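CRISPR-associated endonuclease Cas9 (Campylobacter jejuni subsp. jejuni serotype O:2, PDB 5X2H) binds a guide RNA and, as an RNA-directed endonuclease of CRISPR immunity, cleaves the two strands of matching target DNA with separate RuvC-like and HNH nuclease domains. Local coordinates at residues E630-S635 with S738-S743; M681-I686 with Q829-K834; L710-V715 with I727-N732. All coordinates share one frame; numbering follows the deposited sequence.

Contact 1: E630-S635 with S738-S743; sequences ERKKPS and SLYKDS. With nucleotides of chain B.
Lys632 lies over one face of the Tyr740 ring. Its CG sits 3.5 Å from the ring centroid and only 5° off the ring normal, a CH-pi contact. CD continues over the CE1 and CZ side of the same face. The Lys632 chain then bends at chi3 (-75°), which turns CE off the ring and toward the RNA. NZ donates a hydrogen bond to O2 of C77 of chain B at 2.8 Å and lies close to N3 of A78 of chain B. The ring face thus supports the aliphatic part of a lysine whose NZ lies against two nucleotides.

Glu630 runs extended beyond CG, and its carboxylate plane stands 68° from the Tyr740 ring. OE2 accepts from O2' of C77 of chain B at 2.9 Å. OE1 is 3.2 Å from Ser743 OG. That hydroxyl also accepts the backbone N-H of Tyr740, inside the type II turn from Tyr740 to Ser743.

The Arg631 guanidinium has Lys741 against one face, with NH2 3.5 Å from Lys741 CD. Both charged ends are held by DNA phosphates. Arg631 N donates to Lys741 O at 2.9 Å. Lys632 N binds OP1 of A79 of chain B. The arrangement is that of a nucleic-acid-binding loop packed on strand 733-740 and the type II turn, set between guide RNA and the bound DNA.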
loop_
_atom_site.group_PDB
_atom_site.type_symbol
_atom_site.label_atom_id
_atom_site.label_comp_id
_atom_site.label_asym_id
_atom_site.label_seq_id
_atom_site.Cartn_x
_atom_site.Cartn_y
_atom_site.Cartn_z
ATOM N N GLU A 630 -14.589 5.085 -17.146
ATOM C CA GLU A 630 -14.676 6.374 -16.480
ATOM C C GLU A 630 -14.295 6.223 -15.011
ATOM O O GLU A 630 -14.656 5.241 -14.356
ATOM C CB GLU A 630 -16.080 6.963 -16.625
ATOM C CG GLU A 630 -17.198 6.132 -16.031
ATOM C CD GLU A 630 -18.558 6.771 -16.250
ATOM O OE1 GLU A 630 -18.624 7.808 -16.952
ATOM O OE2 GLU A 630 -19.560 6.239 -15.723
ATOM N N ARG A 631 -13.534 7.192 -14.504
ATOM C CA ARG A 631 -12.970 7.129 -13.155
ATOM C C ARG A 631 -13.883 7.905 -12.215
ATOM O O ARG A 631 -13.783 9.129 -12.104
ATOM C CB ARG A 631 -11.554 7.694 -13.140
ATOM C CG ARG A 631 -10.615 7.065 -14.151
ATOM C CD ARG A 631 -9.217 6.907 -13.573
ATOM N NE ARG A 631 -8.252 7.835 -14.149
ATOM C CZ ARG A 631 -7.638 8.799 -13.471
ATOM N NH1 ARG A 631 -7.880 8.969 -12.178
ATOM N NH2 ARG A 631 -6.771 9.589 -14.090
ATOM N N LYS A 632 -14.771 7.193 -11.523
ATOM C CA LYS A 632 -15.794 7.829 -10.704
ATOM C C LYS A 632 -15.413 7.918 -9.233
ATOM O O LYS A 632 -16.234 8.361 -8.422
ATOM C CB LYS A 632 -17.130 7.095 -10.858
ATOM C CG LYS A 632 -17.751 7.252 -12.238
ATOM C CD LYS A 632 -19.269 7.125 -12.206
ATOM C CE LYS A 632 -19.723 5.689 -12.037
ATOM N NZ LYS A 632 -21.215 5.574 -12.072
ATOM N N LYS A 633 -14.197 7.525 -8.871
ATOM C CA LYS A 633 -13.804 7.503 -7.465
ATOM C C LYS A 633 -13.823 8.911 -6.885
ATOM O O LYS A 633 -13.117 9.792 -7.394
ATOM C CB LYS A 633 -12.420 6.883 -7.302
ATOM C CG LYS A 633 -11.904 6.916 -5.873
ATOM C CD LYS A 633 -10.763 5.931 -5.663
ATOM C CE LYS A 633 -9.605 6.201 -6.607
ATOM N NZ LYS A 633 -8.448 5.310 -6.327
ATOM N N PRO A 634 -14.618 9.176 -5.850
ATOM C CA PRO A 634 -14.660 10.514 -5.249
ATOM C C PRO A 634 -13.661 10.731 -4.125
ATOM O O PRO A 634 -13.571 11.851 -3.609
ATOM C CB PRO A 634 -16.094 10.579 -4.712
ATOM C CG PRO A 634 -16.380 9.161 -4.299
ATOM C CD PRO A 634 -15.608 8.266 -5.245
ATOM N N SER A 635 -12.915 9.703 -3.737
ATOM C CA SER A 635 -11.984 9.811 -2.630
ATOM C C SER A 635 -10.583 10.143 -3.131
ATOM O O SER A 635 -10.202 9.824 -4.260
ATOM C CB SER A 635 -11.956 8.513 -1.820
ATOM O OG SER A 635 -11.456 7.448 -2.608
ATOM N N SER A 738 -22.953 14.268 -15.933
ATOM C CA SER A 738 -21.739 14.409 -15.145
ATOM C C SER A 738 -20.593 13.730 -15.877
ATOM O O SER A 738 -20.749 12.610 -16.377
ATOM C CB SER A 738 -21.910 13.799 -13.752
ATOM O OG SER A 738 -22.940 14.455 -13.034
ATOM N N LEU A 739 -19.450 14.405 -15.943
ATOM C CA LEU A 739 -18.264 13.864 -16.585
ATOM C C LEU A 739 -17.211 13.530 -15.540
ATOM O O LEU A 739 -16.992 14.291 -14.594
ATOM C CB LEU A 739 -17.685 14.846 -17.605
ATOM C CG LEU A 739 -18.590 15.229 -18.774
ATOM C CD1 LEU A 739 -17.846 16.132 -19.742
ATOM C CD2 LEU A 739 -19.113 13.978 -19.476
ATOM N N TYR A 740 -16.574 12.379 -15.717
ATOM C CA TYR A 740 -15.432 11.952 -14.929
ATOM C C TYR A 740 -14.265 11.740 -15.880
ATOM O O TYR A 740 -14.437 11.694 -17.101
ATOM C CB TYR A 740 -15.737 10.662 -14.151
ATOM C CG TYR A 740 -17.037 10.695 -13.378
ATOM C CD1 TYR A 740 -18.250 10.442 -14.008
ATOM C CD2 TYR A 740 -17.053 10.969 -12.017
ATOM C CE1 TYR A 740 -19.444 10.470 -13.306
ATOM C CE2 TYR A 740 -18.242 10.999 -11.304
ATOM C CZ TYR A 740 -19.435 10.749 -11.955
ATOM O OH TYR A 740 -20.620 10.776 -11.255
ATOM N N LYS A 741 -13.069 11.612 -15.312
ATOM C CA LYS A 741 -11.897 11.332 -16.130
ATOM C C LYS A 741 -12.125 10.079 -16.966
ATOM O O LYS A 741 -12.563 9.045 -16.451
ATOM C CB LYS A 741 -10.659 11.176 -15.248
ATOM C CG LYS A 741 -10.173 12.494 -14.656
ATOM C CD LYS A 741 -8.902 12.320 -13.841
ATOM C CE LYS A 741 -8.374 13.664 -13.363
ATOM N NZ LYS A 741 -9.401 14.432 -12.602
ATOM N N ASP A 742 -11.850 10.196 -18.267
ATOM C CA ASP A 742 -12.021 9.144 -19.268
ATOM C C ASP A 742 -13.482 8.830 -19.567
ATOM O O ASP A 742 -13.789 7.750 -20.084
ATOM C CB ASP A 742 -11.274 7.863 -18.880
ATOM C CG ASP A 742 -9.775 8.000 -19.041
ATOM O OD1 ASP A 742 -9.341 8.797 -19.902
ATOM O OD2 ASP A 742 -9.032 7.317 -18.307
ATOM N N SER A 743 -14.397 9.749 -19.268
ATOM C CA SER A 743 -15.749 9.637 -19.796
ATOM C C SER A 743 -15.722 9.800 -21.309
ATOM O O SER A 743 -14.924 10.570 -21.851
ATOM C CB SER A 743 -16.664 10.696 -19.181
ATOM O OG SER A 743 -16.980 10.391 -17.836
ATOM P P A B 79 -14.807 3.660 -10.136
ATOM O OP1 A B 79 -13.848 4.539 -10.852
ATOM O OP2 A B 79 -14.368 2.316 -9.678
ATOM O "O5'" A B 79 -15.350 4.455 -8.868
ATOM C "C5'" A B 79 -16.288 3.860 -7.983
ATOM C "C4'" A B 79 -17.430 4.793 -7.665
ATOM O "O4'" A B 79 -18.550 4.513 -8.546
ATOM C "C3'" A B 79 -18.012 4.666 -6.265
ATOM O "O3'" A B 79 -17.273 5.403 -5.307
ATOM C "C2'" A B 79 -19.442 5.162 -6.440
ATOM O "O2'" A B 79 -19.492 6.579 -6.435
ATOM C "C1'" A B 79 -19.768 4.674 -7.851
ATOM N N9 A B 79 -20.486 3.386 -7.841
ATOM C C8 A B 79 -20.021 2.152 -8.228
ATOM N N7 A B 79 -20.910 1.193 -8.108
ATOM C C5 A B 79 -22.032 1.838 -7.606
ATOM C C6 A B 79 -23.314 1.377 -7.261
ATOM N N6 A B 79 -23.697 0.103 -7.370
ATOM N N1 A B 79 -24.203 2.280 -6.792
ATOM C C2 A B 79 -23.817 3.559 -6.683
ATOM N N3 A B 79 -22.643 4.114 -6.977
ATOM C C4 A B 79 -21.785 3.189 -7.439
ATOM P P A B 78 -17.182 -0.005 -15.832
ATOM O OP1 A B 78 -15.848 -0.078 -16.482
ATOM O OP2 A B 78 -17.927 -1.251 -15.517
ATOM O "O5'" A B 78 -17.015 0.815 -14.480
ATOM C "C5'" A B 78 -16.505 2.142 -14.489
ATOM C "C4'" A B 78 -16.895 2.890 -13.241
ATOM O "O4'" A B 78 -18.331 2.758 -13.037
ATOM C "C3'" A B 78 -16.243 2.391 -11.951
ATOM O "O3'" A B 78 -16.111 3.493 -11.056
ATOM C "C2'" A B 78 -17.299 1.444 -11.404
ATOM O "O2'" A B 78 -17.205 1.183 -10.020
ATOM C "C1'" A B 78 -18.572 2.202 -11.760
ATOM N N9 A B 78 -19.771 1.366 -11.809
ATOM C C8 A B 78 -19.874 0.063 -12.223
ATOM N N7 A B 78 -21.086 -0.420 -12.122
ATOM C C5 A B 78 -21.824 0.631 -11.600
ATOM C C6 A B 78 -23.180 0.755 -11.255
ATOM N N6 A B 78 -24.071 -0.229 -11.399
ATOM N N1 A B 78 -23.599 1.942 -10.760
ATOM C C2 A B 78 -22.705 2.932 -10.620
ATOM N N3 A B 78 -21.405 2.935 -10.905
ATOM C C4 A B 78 -21.025 1.740 -11.394
ATOM P P C B 77 -21.954 -1.013 -20.608
ATOM O OP1 C B 77 -22.093 -0.591 -22.024
ATOM O OP2 C B 77 -21.190 -2.248 -20.298
ATOM O "O5'" C B 77 -21.271 0.165 -19.789
ATOM C "C5'" C B 77 -20.526 -0.099 -18.611
ATOM C "C4'" C B 77 -20.210 1.185 -17.896
ATOM O "O4'" C B 77 -21.438 1.873 -17.577
ATOM C "C3'" C B 77 -19.485 1.067 -16.565
ATOM O "O3'" C B 77 -18.085 0.949 -16.757
ATOM C "C2'" C B 77 -19.877 2.354 -15.840
ATOM O "O2'" C B 77 -19.008 3.414 -16.206
ATOM C "C1'" C B 77 -21.265 2.652 -16.420
ATOM N N1 C B 77 -22.387 2.392 -15.490
ATOM C C2 C B 77 -22.707 3.380 -14.557
ATOM O O2 C B 77 -22.022 4.414 -14.519
ATOM N N3 C B 77 -23.744 3.180 -13.716
ATOM C C4 C B 77 -24.457 2.057 -13.797
ATOM N N4 C B 77 -25.469 1.906 -12.941
ATOM C C5 C B 77 -24.158 1.035 -14.747
ATOM C C6 C B 77 -23.128 1.247 -15.575
HETATM O O HOH W 1 -12.586 11.573 -12.477
#

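Contact 2: M681-I686 with Q829-K834; sequences MFRVDI and QREDFK. With nucleotides of chain B; nucleotides of chain D.
Arg683 reaches across from its strand to the backbone of Glu831. Its CB points toward the 829-834 segment, and CG is anti to the backbone N (chi1 176°). The chain stays straight through CD and turns at chi3. NE donates to Asp685 OD1 at 2.8 Å. NH2 donates to Asp685 OD2, so the carboxylate is gripped side-on through syn lone pairs on both oxygens. The other N-H of NH2 goes to Glu831 O at 2.9 Å, on a lone pair in the carbonyl plane. NH1 reaches the same oxygen at 3.3 Å, and lies 2.7 Å from O4 of U80 of chain B.

Arg683 starts the strand at a classic beta bulge, where it and Phe682 both face Ile700. Asp685, two residues on, joins Arg683 and Arg830 in a salt-bridge network. The extended Arg830 crosses Asp685 at about a right angle. Its NE is modelled 2.5 Å from Asp685 OD2, a doubtful length, and NH2 adds a weak bond.

Asp832 O accepts the N3-H of U80 of chain B at 2.9 Å. A water links Arg683 NH1, Glu831 OE2 and O4 of this base. Phe833 meets O4 and N3 of the base at its ring edge, near the ring plane.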
loop_
_atom_site.group_PDB
_atom_site.type_symbol
_atom_site.label_atom_id
_atom_site.label_comp_id
_atom_site.label_asym_id
_atom_site.label_seq_id
_atom_site.Cartn_x
_atom_site.Cartn_y
_atom_site.Cartn_z
ATOM N N MET A 681 -10.028 17.112 -9.291
ATOM C CA MET A 681 -11.379 17.421 -9.759
ATOM C C MET A 681 -11.928 16.148 -10.392
ATOM O O MET A 681 -11.837 15.940 -11.602
ATOM C CB MET A 681 -11.362 18.580 -10.750
ATOM C CG MET A 681 -12.738 19.040 -11.202
ATOM S SD MET A 681 -12.700 20.029 -12.716
ATOM C CE MET A 681 -11.383 21.183 -12.332
ATOM N N PHE A 682 -12.497 15.276 -9.563
ATOM C CA PHE A 682 -12.907 13.968 -10.054
ATOM C C PHE A 682 -14.164 14.019 -10.910
ATOM O O PHE A 682 -14.451 13.043 -11.611
ATOM C CB PHE A 682 -13.112 12.993 -8.884
ATOM C CG PHE A 682 -14.369 13.236 -8.080
ATOM C CD1 PHE A 682 -14.380 14.147 -7.036
ATOM C CD2 PHE A 682 -15.529 12.519 -8.341
ATOM C CE1 PHE A 682 -15.528 14.358 -6.286
ATOM C CE2 PHE A 682 -16.680 12.728 -7.593
ATOM C CZ PHE A 682 -16.677 13.650 -6.565
ATOM N N ARG A 683 -14.902 15.125 -10.884
ATOM C CA ARG A 683 -16.182 15.200 -11.570
ATOM C C ARG A 683 -16.448 16.639 -11.996
ATOM O O ARG A 683 -16.033 17.587 -11.325
ATOM C CB ARG A 683 -17.302 14.675 -10.662
ATOM C CG ARG A 683 -18.709 14.776 -11.218
ATOM C CD ARG A 683 -19.705 14.158 -10.241
ATOM N NE ARG A 683 -20.952 14.911 -10.165
ATOM C CZ ARG A 683 -21.919 14.664 -9.289
ATOM N NH1 ARG A 683 -21.785 13.678 -8.409
ATOM N NH2 ARG A 683 -23.018 15.403 -9.288
ATOM N N VAL A 684 -17.128 16.792 -13.130
ATOM C CA VAL A 684 -17.625 18.086 -13.581
ATOM C C VAL A 684 -19.042 17.892 -14.102
ATOM O O VAL A 684 -19.309 16.954 -14.860
ATOM C CB VAL A 684 -16.717 18.720 -14.657
ATOM C CG1 VAL A 684 -16.520 17.779 -15.834
ATOM C CG2 VAL A 684 -17.291 20.043 -15.127
ATOM N N ASP A 685 -19.955 18.759 -13.675
ATOM C CA ASP A 685 -21.355 18.673 -14.066
ATOM C C ASP A 685 -21.626 19.685 -15.170
ATOM O O ASP A 685 -21.366 20.881 -15.001
ATOM C CB ASP A 685 -22.272 18.910 -12.867
ATOM C CG ASP A 685 -22.220 17.772 -11.862
ATOM O OD1 ASP A 685 -21.550 16.752 -12.149
ATOM O OD2 ASP A 685 -22.846 17.898 -10.788
ATOM N N ILE A 686 -22.142 19.200 -16.296
ATOM C CA ILE A 686 -22.378 20.017 -17.479
ATOM C C ILE A 686 -23.836 20.443 -17.495
ATOM O O ILE A 686 -24.740 19.607 -17.374
ATOM C CB ILE A 686 -22.013 19.254 -18.763
ATOM C CG1 ILE A 686 -20.525 18.897 -18.756
ATOM C CG2 ILE A 686 -22.380 20.068 -20.000
ATOM C CD1 ILE A 686 -19.614 20.082 -18.500
ATOM N N GLN A 829 -30.466 11.707 -13.634
ATOM C CA GLN A 829 -30.511 12.958 -12.891
ATOM C C GLN A 829 -29.214 13.163 -12.112
ATOM O O GLN A 829 -28.451 12.226 -11.857
ATOM C CB GLN A 829 -31.714 12.987 -11.947
ATOM C CG GLN A 829 -31.601 12.067 -10.748
ATOM C CD GLN A 829 -32.802 12.170 -9.822
ATOM O OE1 GLN A 829 -33.080 11.256 -9.043
ATOM N NE2 GLN A 829 -33.519 13.287 -9.903
ATOM N N ARG A 830 -28.967 14.419 -11.745
ATOM C CA ARG A 830 -27.717 14.784 -11.091
ATOM C C ARG A 830 -27.568 14.037 -9.771
ATOM O O ARG A 830 -28.463 14.068 -8.923
ATOM C CB ARG A 830 -27.668 16.295 -10.858
ATOM C CG ARG A 830 -26.282 16.832 -10.522
ATOM C CD ARG A 830 -26.323 18.320 -10.185
ATOM N NE ARG A 830 -24.982 18.878 -10.037
ATOM C CZ ARG A 830 -24.724 20.107 -9.597
ATOM N NH1 ARG A 830 -25.719 20.914 -9.251
ATOM N NH2 ARG A 830 -23.469 20.528 -9.497
ATOM N N GLU A 831 -26.436 13.355 -9.605
ATOM C CA GLU A 831 -26.197 12.589 -8.390
ATOM C C GLU A 831 -25.787 13.522 -7.258
ATOM O O GLU A 831 -24.813 14.273 -7.379
ATOM C CB GLU A 831 -25.123 11.526 -8.612
ATOM C CG GLU A 831 -24.987 10.574 -7.436
ATOM C CD GLU A 831 -23.864 9.574 -7.605
ATOM O OE1 GLU A 831 -23.670 8.743 -6.691
ATOM O OE2 GLU A 831 -23.174 9.621 -8.646
ATOM N N ASP A 832 -26.527 13.460 -6.160
ATOM C CA ASP A 832 -26.320 14.323 -5.010
ATOM C C ASP A 832 -25.291 13.717 -4.056
ATOM O O ASP A 832 -24.858 12.571 -4.203
ATOM C CB ASP A 832 -27.649 14.549 -4.289
ATOM C CG ASP A 832 -27.689 15.855 -3.529
ATOM O OD1 ASP A 832 -26.657 16.556 -3.493
ATOM O OD2 ASP A 832 -28.759 16.182 -2.970
ATOM N N PHE A 833 -24.886 14.516 -3.073
ATOM C CA PHE A 833 -24.124 14.039 -1.929
ATOM C C PHE A 833 -25.080 13.826 -0.761
ATOM O O PHE A 833 -26.036 14.587 -0.584
ATOM C CB PHE A 833 -23.027 15.033 -1.536
ATOM C CG PHE A 833 -21.988 15.258 -2.604
ATOM C CD1 PHE A 833 -21.771 14.317 -3.598
ATOM C CD2 PHE A 833 -21.222 16.412 -2.605
ATOM C CE1 PHE A 833 -20.814 14.529 -4.577
ATOM C CE2 PHE A 833 -20.265 16.630 -3.577
ATOM C CZ PHE A 833 -20.060 15.689 -4.564
ATOM N N LYS A 834 -24.830 12.787 0.027
ATOM C CA LYS A 834 -25.720 12.430 1.120
ATOM C C LYS A 834 -25.203 12.983 2.443
ATOM O O LYS A 834 -23.995 13.056 2.677
ATOM C CB LYS A 834 -25.885 10.910 1.219
ATOM P P U B 80 -17.385 5.055 -3.744
ATOM O OP1 U B 80 -16.076 5.360 -3.115
ATOM O OP2 U B 80 -17.969 3.698 -3.613
ATOM O "O5'" U B 80 -18.451 6.099 -3.186
ATOM C "C5'" U B 80 -18.548 6.359 -1.789
ATOM C "C4'" U B 80 -19.960 6.686 -1.363
ATOM O "O4'" U B 80 -20.322 8.011 -1.843
ATOM C "C3'" U B 80 -21.048 5.737 -1.874
ATOM O "O3'" U B 80 -22.071 5.628 -0.884
ATOM C "C2'" U B 80 -21.605 6.496 -3.075
ATOM O "O2'" U B 80 -22.917 6.134 -3.454
ATOM C "C1'" U B 80 -21.535 7.930 -2.566
ATOM N N1 U B 80 -21.545 8.961 -3.610
ATOM C C2 U B 80 -22.575 9.877 -3.536
ATOM O O2 U B 80 -23.425 9.839 -2.663
ATOM N N3 U B 80 -22.572 10.834 -4.516
ATOM C C4 U B 80 -21.660 10.959 -5.541
ATOM O O4 U B 80 -21.794 11.877 -6.351
ATOM C C5 U B 80 -20.624 9.972 -5.550
ATOM C C6 U B 80 -20.599 9.025 -4.605
ATOM P P DA D 3 -7.546 17.748 -12.278
ATOM O OP1 DA D 3 -8.178 16.636 -11.535
ATOM O OP2 DA D 3 -8.011 18.071 -13.646
ATOM O "O5'" DA D 3 -7.626 19.089 -11.410
ATOM C "C5'" DA D 3 -7.032 19.124 -10.109
ATOM C "C4'" DA D 3 -6.358 20.462 -9.843
ATOM O "O4'" DA D 3 -5.046 20.492 -10.469
ATOM C "C3'" DA D 3 -7.115 21.687 -10.360
ATOM O "O3'" DA D 3 -7.123 22.697 -9.368
ATOM C "C2'" DA D 3 -6.321 22.105 -11.600
ATOM C "C1'" DA D 3 -4.907 21.670 -11.235
ATOM N N9 DA D 3 -4.067 21.369 -12.397
ATOM C C8 DA D 3 -4.346 20.498 -13.416
ATOM N N7 DA D 3 -3.400 20.424 -14.325
ATOM C C5 DA D 3 -2.434 21.307 -13.872
ATOM C C6 DA D 3 -1.180 21.693 -14.391
ATOM N N6 DA D 3 -0.671 21.208 -15.528
ATOM N N1 DA D 3 -0.467 22.600 -13.692
ATOM C C2 DA D 3 -0.979 23.085 -12.557
ATOM N N3 DA D 3 -2.142 22.801 -11.972
ATOM C C4 DA D 3 -2.827 21.896 -12.685
HETATM O O HOH W 2 -20.366 10.985 -8.814
#

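Contact 3: L710-V715 with I727-N732; sequences LPNKAV and ILMDEN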
loop_
_atom_site.group_PDB
_atom_site.type_symbol
_atom_site.label_atom_id
_atom_site.label_comp_id
_atom_site.label_asym_id
_atom_site.label_seq_id
_atom_site.Cartn_x
_atom_site.Cartn_y
_atom_site.Cartn_z
ATOM N N LEU A 710 -22.928 19.701 -2.601
ATOM C CA LEU A 710 -22.807 19.685 -4.053
ATOM C C LEU A 710 -22.743 21.117 -4.577
ATOM O O LEU A 710 -23.710 21.869 -4.403
ATOM C CB LEU A 710 -23.981 18.944 -4.680
ATOM C CG LEU A 710 -23.892 18.687 -6.186
ATOM C CD1 LEU A 710 -22.771 17.706 -6.498
ATOM C CD2 LEU A 710 -25.221 18.177 -6.715
ATOM N N PRO A 711 -21.642 21.532 -5.197
ATOM C CA PRO A 711 -21.572 22.899 -5.730
ATOM C C PRO A 711 -22.612 23.110 -6.821
ATOM O O PRO A 711 -23.011 22.175 -7.517
ATOM C CB PRO A 711 -20.143 22.998 -6.285
ATOM C CG PRO A 711 -19.387 21.867 -5.631
ATOM C CD PRO A 711 -20.393 20.782 -5.408
ATOM N N ASN A 712 -23.061 24.362 -6.958
ATOM C CA ASN A 712 -24.124 24.669 -7.906
ATOM C C ASN A 712 -23.845 25.936 -8.713
ATOM O O ASN A 712 -24.783 26.538 -9.251
ATOM C CB ASN A 712 -25.467 24.804 -7.177
ATOM C CG ASN A 712 -26.654 24.584 -8.096
ATOM O OD1 ASN A 712 -26.597 23.767 -9.015
ATOM N ND2 ASN A 712 -27.734 25.324 -7.860
ATOM N N LYS A 713 -22.591 26.359 -8.817
ATOM C CA LYS A 713 -22.231 27.557 -9.561
ATOM C C LYS A 713 -21.265 27.186 -10.675
ATOM O O LYS A 713 -20.246 26.533 -10.425
ATOM C CB LYS A 713 -21.617 28.615 -8.644
ATOM C CG LYS A 713 -22.618 29.244 -7.689
ATOM C CD LYS A 713 -22.010 30.415 -6.938
ATOM C CE LYS A 713 -23.051 31.134 -6.093
ATOM N NZ LYS A 713 -22.480 32.337 -5.421
ATOM N N ALA A 714 -21.592 27.599 -11.896
ATOM C CA ALA A 714 -20.752 27.321 -13.050
ATOM C C ALA A 714 -19.672 28.383 -13.198
ATOM O O ALA A 714 -19.878 29.558 -12.881
ATOM C CB ALA A 714 -21.593 27.251 -14.326
ATOM N N VAL A 715 -18.514 27.956 -13.702
ATOM C CA VAL A 715 -17.371 28.849 -13.828
ATOM C C VAL A 715 -17.642 29.905 -14.891
ATOM O O VAL A 715 -18.178 29.611 -15.969
ATOM C CB VAL A 715 -16.099 28.050 -14.159
ATOM C CG1 VAL A 715 -14.901 28.987 -14.302
ATOM C CG2 VAL A 715 -15.838 27.001 -13.085
ATOM N N ILE A 727 -21.709 31.549 -11.958
ATOM C CA ILE A 727 -23.088 31.605 -12.430
ATOM C C ILE A 727 -23.914 30.556 -11.698
ATOM O O ILE A 727 -23.644 29.354 -11.801
ATOM C CB ILE A 727 -23.161 31.405 -13.951
ATOM C CG1 ILE A 727 -22.295 32.456 -14.652
ATOM C CG2 ILE A 727 -24.604 31.487 -14.424
ATOM C CD1 ILE A 727 -21.968 32.118 -16.084
ATOM N N LEU A 728 -24.932 31.013 -10.974
ATOM C CA LEU A 728 -25.828 30.107 -10.269
ATOM C C LEU A 728 -26.651 29.297 -11.261
ATOM O O LEU A 728 -27.281 29.858 -12.165
ATOM C CB LEU A 728 -26.751 30.892 -9.340
ATOM C CG LEU A 728 -27.678 30.036 -8.474
ATOM C CD1 LEU A 728 -26.861 29.104 -7.595
ATOM C CD2 LEU A 728 -28.590 30.911 -7.631
ATOM N N MET A 729 -26.655 27.974 -11.088
ATOM C CA MET A 729 -27.409 27.079 -11.966
ATOM C C MET A 729 -28.834 26.964 -11.433
ATOM O O MET A 729 -29.195 26.027 -10.719
ATOM C CB MET A 729 -26.725 25.722 -12.068
ATOM C CG MET A 729 -25.337 25.757 -12.704
ATOM S SD MET A 729 -25.340 26.104 -14.480
ATOM C CE MET A 729 -25.192 27.890 -14.528
ATOM N N ASP A 730 -29.657 27.940 -11.800
ATOM C CA ASP A 730 -31.036 28.009 -11.350
ATOM C C ASP A 730 -31.958 27.395 -12.409
ATOM O O ASP A 730 -31.518 26.605 -13.252
ATOM C CB ASP A 730 -31.386 29.464 -11.013
ATOM C CG ASP A 730 -31.107 30.420 -12.162
ATOM O OD1 ASP A 730 -30.978 29.962 -13.317
ATOM O OD2 ASP A 730 -31.009 31.640 -11.905
ATOM N N GLU A 731 -33.241 27.764 -12.378
ATOM C CA GLU A 731 -34.230 27.174 -13.275
ATOM C C GLU A 731 -33.987 27.508 -14.741
ATOM O O GLU A 731 -34.657 26.931 -15.605
ATOM C CB GLU A 731 -35.636 27.621 -12.869
ATOM N N ASN A 732 -33.061 28.417 -15.044
ATOM C CA ASN A 732 -32.720 28.731 -16.426
ATOM C C ASN A 732 -31.772 27.717 -17.049
ATOM O O ASN A 732 -31.604 27.722 -18.274
ATOM C CB ASN A 732 -32.097 30.127 -16.508
ATOM C CG ASN A 732 -33.082 31.224 -16.171
ATOM O OD1 ASN A 732 -34.214 31.223 -16.653
ATOM N ND2 ASN A 732 -32.658 32.164 -15.334
#
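Asn712 meets Met729 through both its backbone and its side chain. Asn712 O accepts the backbone N-H of Met729 at 3.0 Å, with a straight bond of 164° at the hydrogen. The side chain of Asn712 leaves with CG anti to the backbone N (chi1 -158°). This sets Asn712 CG 3.9 Å from Met729 O, and chi2 (35°) then turns the amide. ND2 donates to Met729 O at 3.3 Å. That bond is more bent, and the donor lies above the carbonyl plane. OD1 turns to another partner, Arg830 NH1, although it also lies near Met729 CB. The amide has a partner at each end, the ND2 bond being the looser. The CD1 methyl of Leu728 packs by Asn712 O and ND2.

Ala714 and Ile727 form an antiparallel hydrogen-bonded pair. Ala714 N donates to Ile727 O at 2.7 Å, and Ile727 N returns a bond to Ala714 O at 2.9 Å. Their side chains share one face of the two-stranded pairing, with Ala714 CB and Ile727 CB 4.5 Å apart. Lys713 and Leu728, the adjoining non-hydrogen-bonded pair, put their side chains on the other face. Lys713 CA adds a CA-H...O contact to Ile727 O.

Met729 follows the strand as the centre of an inverse gamma turn. Its chain is bent at chi2 and chi3, and CE comes to 3.7 Å from Ala714 CB. SD lies nearly as close to the same methyl. An Asx turn comes next, with Asp730 OD1 accepting from Asn732 N.

The small two-stranded sheet of 713-714 and 727-728 packs beside the sheet of strands 695-700, 683-689 and 733-740. Ala714 touches Tyr696 of strand 695-700, and Met729 touches Phe687 of strand 683-689. Helix 702-707 precedes the first segment, and strand 733-740 follows the second.

In the fold
Contacts 1 and 2 share a sheet through its neighbouring strands 733-740 and 683-689. Their centres are 10 Å apart. Leu739 N lies 2.8 Å from Val684 O, and Ser738 OG 2.8 Å from Asp685 OD1, both probable hydrogen bonds. Arg830 ties contact 2 to contact 3, with centres 12 Å apart: its NH2 is 2.6 Å from Pro711 O. Contact 3 is nested along the chain inside the loops closed by both others, its centre about 20 Å from that of contact 1. Contacts 1 and 2 hold successive guide-RNA nucleotides, C77 to A79 and then U80 of chain B. Contact 3 stays about 6 Å from nucleic acid at its nearest atom. All three lie away from the predicted RuvC metal site.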